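First ORF in transposon ISC1904 (PDB 3ILX) probably binds DNA and promotes strand exchange as the resolvase-type recombinase of an insertion sequence, although its function has not been established directly. Local coordinates at residues Y34-T39 with L56-N61; E85-K88 with E93-V96. One frame throughout, in Å; residues are numbered along the deposited sequence.

Interaction 1: residues Y34-T39 with L56-N61; sequences YDLVIT and LRMILN
Met58, whose selenium meets Leu36 and Ile38, also takes part in the polar grip on Asn61 N. That N-H bonds to Arg57 O at 2.9 Å, with a weak second bond to Met58 O. The paired acceptors hold the last turn of helix 50-60, just where Asn61 leaves the helical backbone. The helix is the middle of a beta-alpha-beta crossover in the resolvase domain. It follows strand 36-41, at one edge of the parallel sheet, and leads into strand 64-69.

Across the contact there is no hydrogen bond. Leu36 and Ile38 both point toward the helix, while Val37 between them faces helix 19-30. Met58 is deposited as selenomethionine. The chain runs extended at chi2, 178°, which carries the selenium to the ends of Leu36 and Ile38. The bend at chi3, 82°, turns only the terminal CE methyl. The Leu36 and Met58 side chains cross obliquely. Backbone bonds from Leu36 and Ile38 to strand 4-11 hold the edge strand in place. Met58 also packs on Val64, and its side chain lies about 4 Å from a bound glycerol, probably from the crystallisation liquor. Its SE atom is 4.2 Å from Leu36 CD2 and 4.5 Å from Ile38 CD1.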
ATOM      1  N   TYR A  34     -13.667 -16.977 -18.472  1.00 30.97           N
ATOM      2  CA  TYR A  34     -12.882 -15.759 -18.254  1.00 29.26           C
ATOM      3  C   TYR A  34     -12.534 -15.192 -19.600  1.00 28.86           C
ATOM      4  O   TYR A  34     -12.477 -15.915 -20.586  1.00 27.50           O
ATOM      5  CB  TYR A  34     -11.627 -16.048 -17.425  1.00 28.20           C
ATOM      6  CG  TYR A  34     -10.838 -17.192 -17.966  1.00 28.00           C
ATOM      7  CD1 TYR A  34      -9.740 -16.981 -18.813  1.00 26.55           C
ATOM      8  CD2 TYR A  34     -11.200 -18.502 -17.653  1.00 29.38           C
ATOM      9  CE1 TYR A  34      -9.024 -18.062 -19.337  1.00 26.58           C
ATOM     10  CE2 TYR A  34     -10.499 -19.573 -18.160  1.00 29.41           C
ATOM     11  CZ  TYR A  34      -9.421 -19.356 -18.994  1.00 29.26           C
ATOM     12  OH  TYR A  34      -8.765 -20.458 -19.471  1.00 28.69           O
ATOM     13  N   ASP A  35     -12.299 -13.885 -19.618  1.00 29.04           N
ATOM     14  CA  ASP A  35     -11.991 -13.149 -20.843  1.00 29.06           C
ATOM     15  C   ASP A  35     -10.483 -12.987 -21.068  1.00 28.46           C
ATOM     16  O   ASP A  35     -10.007 -13.088 -22.172  1.00 27.73           O
ATOM     17  CB  ASP A  35     -12.697 -11.799 -20.789  1.00 29.00           C
ATOM     18  CG  ASP A  35     -14.203 -11.953 -20.848  1.00 30.32           C
ATOM     19  OD1 ASP A  35     -14.687 -12.488 -21.876  1.00 30.93           O
ATOM     20  OD2 ASP A  35     -14.890 -11.592 -19.864  1.00 30.88           O
ATOM     21  N   LEU A  36      -9.739 -12.783 -19.993  1.00 27.45           N
ATOM     22  CA  LEU A  36      -8.319 -12.529 -20.107  1.00 27.51           C
ATOM     23  C   LEU A  36      -7.585 -13.056 -18.862  1.00 26.80           C
ATOM     24  O   LEU A  36      -8.171 -13.130 -17.770  1.00 26.97           O
ATOM     25  CB  LEU A  36      -8.112 -11.022 -20.317  1.00 27.29           C
ATOM     26  CG  LEU A  36      -6.741 -10.383 -20.286  1.00 30.77           C
ATOM     27  CD1 LEU A  36      -6.070 -10.502 -21.642  1.00 33.25           C
ATOM     28  CD2 LEU A  36      -6.909  -8.925 -19.872  1.00 34.59           C
ATOM     29  N   VAL A  37      -6.325 -13.455 -19.055  1.00 25.96           N
ATOM     30  CA  VAL A  37      -5.400 -13.816 -17.993  1.00 25.83           C
ATOM     31  C   VAL A  37      -4.229 -12.830 -18.046  1.00 27.17           C
ATOM     32  O   VAL A  37      -3.614 -12.642 -19.096  1.00 26.84           O
ATOM     33  CB  VAL A  37      -4.870 -15.257 -18.148  1.00 25.76           C
ATOM     34  CG1 VAL A  37      -3.971 -15.603 -16.971  1.00 23.04           C
ATOM     35  CG2 VAL A  37      -6.033 -16.238 -18.255  1.00 23.82           C
ATOM     36  N   ILE A  38      -3.979 -12.152 -16.930  1.00 27.26           N
ATOM     37  CA  ILE A  38      -2.894 -11.188 -16.854  1.00 27.22           C
ATOM     38  C   ILE A  38      -1.969 -11.720 -15.781  1.00 27.60           C
ATOM     39  O   ILE A  38      -2.447 -12.114 -14.689  1.00 26.63           O
ATOM     40  CB  ILE A  38      -3.409  -9.805 -16.393  1.00 27.79           C
ATOM     41  CG1 ILE A  38      -4.221  -9.107 -17.488  1.00 27.65           C
ATOM     42  CG2 ILE A  38      -2.253  -8.913 -15.902  1.00 27.14           C
ATOM     43  CD1 ILE A  38      -4.900  -7.821 -17.000  1.00 25.34           C
ATOM     44  N   THR A  39      -0.670 -11.777 -16.078  1.00 26.78           N
ATOM     45  CA  THR A  39       0.292 -12.314 -15.100  1.00 27.84           C
ATOM     46  C   THR A  39       1.480 -11.379 -14.917  1.00 28.09           C
ATOM     47  O   THR A  39       1.748 -10.546 -15.769  1.00 27.02           O
ATOM     48  CB  THR A  39       0.846 -13.692 -15.510  1.00 28.78           C
ATOM     49  OG1 THR A  39       1.600 -13.572 -16.721  1.00 28.88           O
ATOM     50  CG2 THR A  39      -0.285 -14.703 -15.745  1.00 28.09           C
ATOM     51  N   LEU A  56      -5.154  -2.271 -13.356  1.00 27.81           N
ATOM     52  CA  LEU A  56      -5.659  -1.100 -12.632  1.00 26.40           C
ATOM     53  C   LEU A  56      -6.262  -0.058 -13.589  1.00 27.29           C
ATOM     54  O   LEU A  56      -7.314   0.535 -13.304  1.00 27.21           O
ATOM     55  CB  LEU A  56      -4.522  -0.452 -11.818  1.00 26.32           C
ATOM     56  CG  LEU A  56      -4.774   0.875 -11.106  1.00 23.37           C
ATOM     57  CD1 LEU A  56      -5.932   0.687 -10.161  1.00 28.66           C
ATOM     58  CD2 LEU A  56      -3.523   1.300 -10.318  1.00 24.35           C
ATOM     59  N   ARG A  57      -5.575   0.195 -14.701  1.00 26.93           N
ATOM     60  CA  ARG A  57      -6.068   1.134 -15.693  1.00 27.50           C
ATOM     61  C   ARG A  57      -7.343   0.624 -16.352  1.00 28.02           C
ATOM     62  O   ARG A  57      -8.254   1.399 -16.609  1.00 27.52           O
ATOM     63  CB  ARG A  57      -4.990   1.450 -16.733  1.00 27.08           C
ATOM     64  CG  ARG A  57      -3.879   2.272 -16.124  1.00 28.21           C
ATOM     65  CD  ARG A  57      -2.585   2.221 -16.920  1.00 29.49           C
ATOM     66  NE  ARG A  57      -1.545   2.897 -16.146  1.00 28.88           N
ATOM     67  CZ  ARG A  57      -0.242   2.834 -16.389  1.00 28.66           C
ATOM     68  NH1 ARG A  57       0.223   2.096 -17.390  1.00 29.58           N
ATOM     69  NH2 ARG A  57       0.600   3.511 -15.623  1.00 27.20           N
HETATM   70  N   MSE A  58      -7.422  -0.681 -16.597  1.00 28.18           N
HETATM   71  CA  MSE A  58      -8.639  -1.222 -17.177  1.00 29.18           C
HETATM   72  C   MSE A  58      -9.838  -1.054 -16.235  1.00 29.17           C
HETATM   73  O   MSE A  58     -10.925  -0.728 -16.687  1.00 29.22           O
HETATM   74  CB  MSE A  58      -8.468  -2.696 -17.544  1.00 29.19           C
HETATM   75  CG  MSE A  58      -7.645  -2.918 -18.792  1.00 29.73           C
HETATM   76 SE   MSE A  58      -7.499  -4.848 -19.055  0.75 33.89          SE
HETATM   77  CE  MSE A  58      -9.226  -5.132 -19.943  1.00 31.41           C
ATOM     78  N   ILE A  59      -9.633  -1.324 -14.945  1.00 28.70           N
ATOM     79  CA  ILE A  59     -10.712  -1.176 -13.953  1.00 28.00           C
ATOM     80  C   ILE A  59     -11.191   0.271 -13.949  1.00 27.71           C
ATOM     81  O   ILE A  59     -12.391   0.544 -14.038  1.00 27.68           O
ATOM     82  CB  ILE A  59     -10.243  -1.573 -12.534  1.00 27.85           C
ATOM     83  CG1 ILE A  59      -9.941  -3.068 -12.469  1.00 28.04           C
ATOM     84  CG2 ILE A  59     -11.296  -1.190 -11.455  1.00 27.09           C
ATOM     85  CD1 ILE A  59      -9.104  -3.497 -11.239  1.00 26.41           C
ATOM     86  N   LEU A  60     -10.229   1.188 -13.858  1.00 26.92           N
ATOM     87  CA  LEU A  60     -10.470   2.623 -13.830  1.00 26.20           C
ATOM     88  C   LEU A  60     -11.136   3.139 -15.103  1.00 26.30           C
ATOM     89  O   LEU A  60     -11.845   4.156 -15.061  1.00 25.39           O
ATOM     90  CB  LEU A  60      -9.159   3.377 -13.593  1.00 25.95           C
ATOM     91  CG  LEU A  60      -8.567   3.336 -12.178  1.00 26.19           C
ATOM     92  CD1 LEU A  60      -7.078   3.789 -12.173  1.00 25.83           C
ATOM     93  CD2 LEU A  60      -9.415   4.167 -11.208  1.00 27.74           C
ATOM     94  N   ASN A  61     -10.899   2.446 -16.220  1.00 25.83           N
ATOM     95  CA  ASN A  61     -11.546   2.754 -17.491  1.00 25.63           C
ATOM     96  C   ASN A  61     -12.864   1.984 -17.702  1.00 25.73           C
ATOM     97  O   ASN A  61     -13.386   1.935 -18.809  1.00 25.11           O
ATOM     98  CB  ASN A  61     -10.593   2.532 -18.663  1.00 25.33           C
ATOM     99  CG  ASN A  61     -11.056   3.260 -19.953  1.00 27.11           C
ATOM    100  OD1 ASN A  61     -11.743   4.288 -19.905  1.00 26.87           O
ATOM    101  ND2 ASN A  61     -10.692   2.713 -21.100  1.00 28.29           N
TER

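Interaction 2: residues E85-K88 with E93-V96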
ATOM      1  N   GLU A  85     -11.913  -0.280  -2.899  1.00 27.54           N
ATOM      2  CA  GLU A  85     -12.676   0.952  -2.988  1.00 26.81           C
ATOM      3  C   GLU A  85     -12.762   1.352  -4.453  1.00 26.41           C
ATOM      4  O   GLU A  85     -13.840   1.711  -4.945  1.00 24.89           O
ATOM      5  CB  GLU A  85     -12.037   2.049  -2.139  1.00 27.53           C
ATOM      6  CG  GLU A  85     -12.184   1.879  -0.627  1.00 27.33           C
ATOM      7  CD  GLU A  85     -13.603   2.028  -0.160  1.00 29.19           C
ATOM      8  OE1 GLU A  85     -14.385   2.771  -0.789  1.00 29.69           O
ATOM      9  OE2 GLU A  85     -13.950   1.420   0.871  1.00 29.63           O
ATOM     10  N   VAL A  86     -11.624   1.237  -5.150  1.00 26.48           N
ATOM     11  CA  VAL A  86     -11.554   1.540  -6.576  1.00 26.79           C
ATOM     12  C   VAL A  86     -12.521   0.671  -7.367  1.00 27.80           C
ATOM     13  O   VAL A  86     -13.295   1.161  -8.191  1.00 27.15           O
ATOM     14  CB  VAL A  86     -10.106   1.358  -7.108  1.00 26.81           C
ATOM     15  CG1 VAL A  86     -10.068   1.539  -8.641  1.00 25.44           C
ATOM     16  CG2 VAL A  86      -9.182   2.389  -6.434  1.00 25.99           C
ATOM     17  N   CYS A  87     -12.485  -0.632  -7.097  1.00 29.01           N
ATOM     18  CA  CYS A  87     -13.366  -1.567  -7.807  1.00 30.82           C
ATOM     19  C   CYS A  87     -14.836  -1.272  -7.552  1.00 30.66           C
ATOM     20  O   CYS A  87     -15.662  -1.332  -8.477  1.00 30.80           O
ATOM     21  CB  CYS A  87     -13.028  -2.993  -7.399  1.00 30.71           C
ATOM     22  SG  CYS A  87     -11.480  -3.495  -8.118  1.00 34.68           S
ATOM     23  N   LYS A  88     -15.163  -0.945  -6.302  1.00 30.75           N
ATOM     24  CA  LYS A  88     -16.545  -0.667  -5.920  1.00 31.14           C
ATOM     25  C   LYS A  88     -17.062   0.517  -6.751  1.00 30.87           C
ATOM     26  O   LYS A  88     -18.134   0.451  -7.344  1.00 31.82           O
ATOM     27  CB  LYS A  88     -16.651  -0.431  -4.412  1.00 31.43           C
ATOM     28  CG  LYS A  88     -18.078  -0.179  -3.889  1.00 35.13           C
ATOM     29  CD  LYS A  88     -18.145  -0.228  -2.336  1.00 40.47           C
ATOM     30  CE  LYS A  88     -17.349   0.913  -1.690  1.00 43.85           C
ATOM     31  NZ  LYS A  88     -16.995   0.676  -0.240  1.00 47.28           N
ATOM     32  N   GLU A  93     -15.687  -6.221  -9.034  1.00 32.75           N
ATOM     33  CA  GLU A  93     -15.576  -7.003  -7.810  1.00 32.66           C
ATOM     34  C   GLU A  93     -14.271  -7.775  -7.890  1.00 31.36           C
ATOM     35  O   GLU A  93     -13.939  -8.307  -8.928  1.00 31.36           O
ATOM     36  CB  GLU A  93     -16.779  -7.936  -7.758  1.00 33.71           C
ATOM     37  CG  GLU A  93     -16.592  -9.273  -7.142  1.00 36.58           C
ATOM     38  CD  GLU A  93     -17.827 -10.137  -7.339  1.00 44.32           C
ATOM     39  OE1 GLU A  93     -18.428 -10.115  -8.465  1.00 46.29           O
ATOM     40  OE2 GLU A  93     -18.212 -10.831  -6.362  1.00 46.19           O
ATOM     41  N   ILE A  94     -13.487  -7.765  -6.824  1.00 30.97           N
ATOM     42  CA  ILE A  94     -12.293  -8.596  -6.748  1.00 30.01           C
ATOM     43  C   ILE A  94     -12.749  -9.837  -6.021  1.00 29.81           C
ATOM     44  O   ILE A  94     -13.327  -9.719  -4.956  1.00 29.78           O
ATOM     45  CB  ILE A  94     -11.183  -7.963  -5.927  1.00 29.59           C
ATOM     46  CG1 ILE A  94     -10.584  -6.755  -6.642  1.00 29.58           C
ATOM     47  CG2 ILE A  94     -10.054  -8.950  -5.666  1.00 29.93           C
ATOM     48  CD1 ILE A  94     -10.162  -5.694  -5.607  1.00 29.15           C
ATOM     49  N   VAL A  95     -12.490 -11.001  -6.609  1.00 29.66           N
ATOM     50  CA  VAL A  95     -12.735 -12.301  -5.980  1.00 29.28           C
ATOM     51  C   VAL A  95     -11.397 -12.938  -5.640  1.00 28.73           C
ATOM     52  O   VAL A  95     -10.490 -13.010  -6.492  1.00 30.44           O
ATOM     53  CB  VAL A  95     -13.536 -13.267  -6.888  1.00 29.04           C
ATOM     54  CG1 VAL A  95     -13.846 -14.638  -6.138  1.00 28.88           C
ATOM     55  CG2 VAL A  95     -14.807 -12.606  -7.325  1.00 30.35           C
ATOM     56  N   VAL A  96     -11.257 -13.351  -4.387  1.00 27.24           N
ATOM     57  CA  VAL A  96     -10.074 -14.060  -3.930  1.00 26.62           C
ATOM     58  C   VAL A  96     -10.564 -15.466  -3.638  1.00 27.31           C
ATOM     59  O   VAL A  96     -11.616 -15.639  -2.996  1.00 27.92           O
ATOM     60  CB  VAL A  96      -9.370 -13.356  -2.703  1.00 27.38           C
ATOM     61  CG1 VAL A  96      -8.784 -11.985  -3.093  1.00 24.69           C
ATOM     62  CG2 VAL A  96     -10.325 -13.137  -1.537  1.00 26.04           C
TER
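Cys87 and Ile94 make the apolar part of this contact. Cys87 SG touches the outer branch of Ile94, with CD1 at 3.6 Å and CG1 at 3.7 Å. The sulfur thus lies alongside the CG1-CD1 bond, not against a single methyl. Cys87 points toward the strand. The Ile94 side chain leaves its backbone at an angle to the helix, but its end comes nearer. With chi1 at -70°, CG1 sits anti to the carbonyl carbon, and CD1 carries the branch on to the sulfur. Ile94 also packs on Phe80, Leu83 and Glu84 of the same helix and on Leu75.

Cys87 and Glu93 are only loosely in touch, with no hydrogen bond between them. Their CA atoms are 5.9 Å apart, and Cys87 CB lies 4.5 Å from Glu93 N.

The ionic groups lie away from the apolar centre. Glu93 points away from the helix, and its carboxylate forms a salt bridge with Arg66 on the neighbouring strand. On the helix, Lys88 NZ approaches both carboxylate oxygens of Glu85. The bonds are weak, and the closer is to OE2 at 3.3 Å. Glu85 OE2 also forms a salt bridge with Arg57 of the second subunit. The two cations would probably stabilise the negative charge of this buried residue.

Backbone hydrogen bonds from Glu93 and Val95 to strand 64-69 place 93-96 at the edge of the sheet. Helix 80-89 lies between these two parallel strands in sequence and packs on the second. This is the closing half of a beta-alpha-beta crossover, as in the resolvase N-terminal domain.

Interactions 1 and 2 follow one another along the chain, and both reach the same parallel sheet. Strands 36-41 and 93-96 are its two outermost strands within the chain. The centres of the contacts are about 12 Å apart, and helix 50-60 packs directly against helix 80-89. Leu60 CD2 meets Val86 CG1 at 3.7 Å, and Ile59 CD1 reaches Cys87 SG at 3.9 Å. Cys87 therefore joins the second strand contact to the first helix. Both contacts also border the dimer interface. Leu56, Arg57 and Leu60 of one subunit pack on Glu85, Lys88 and Ala89 of the other, while Val86 meets Val86 of the second subunit.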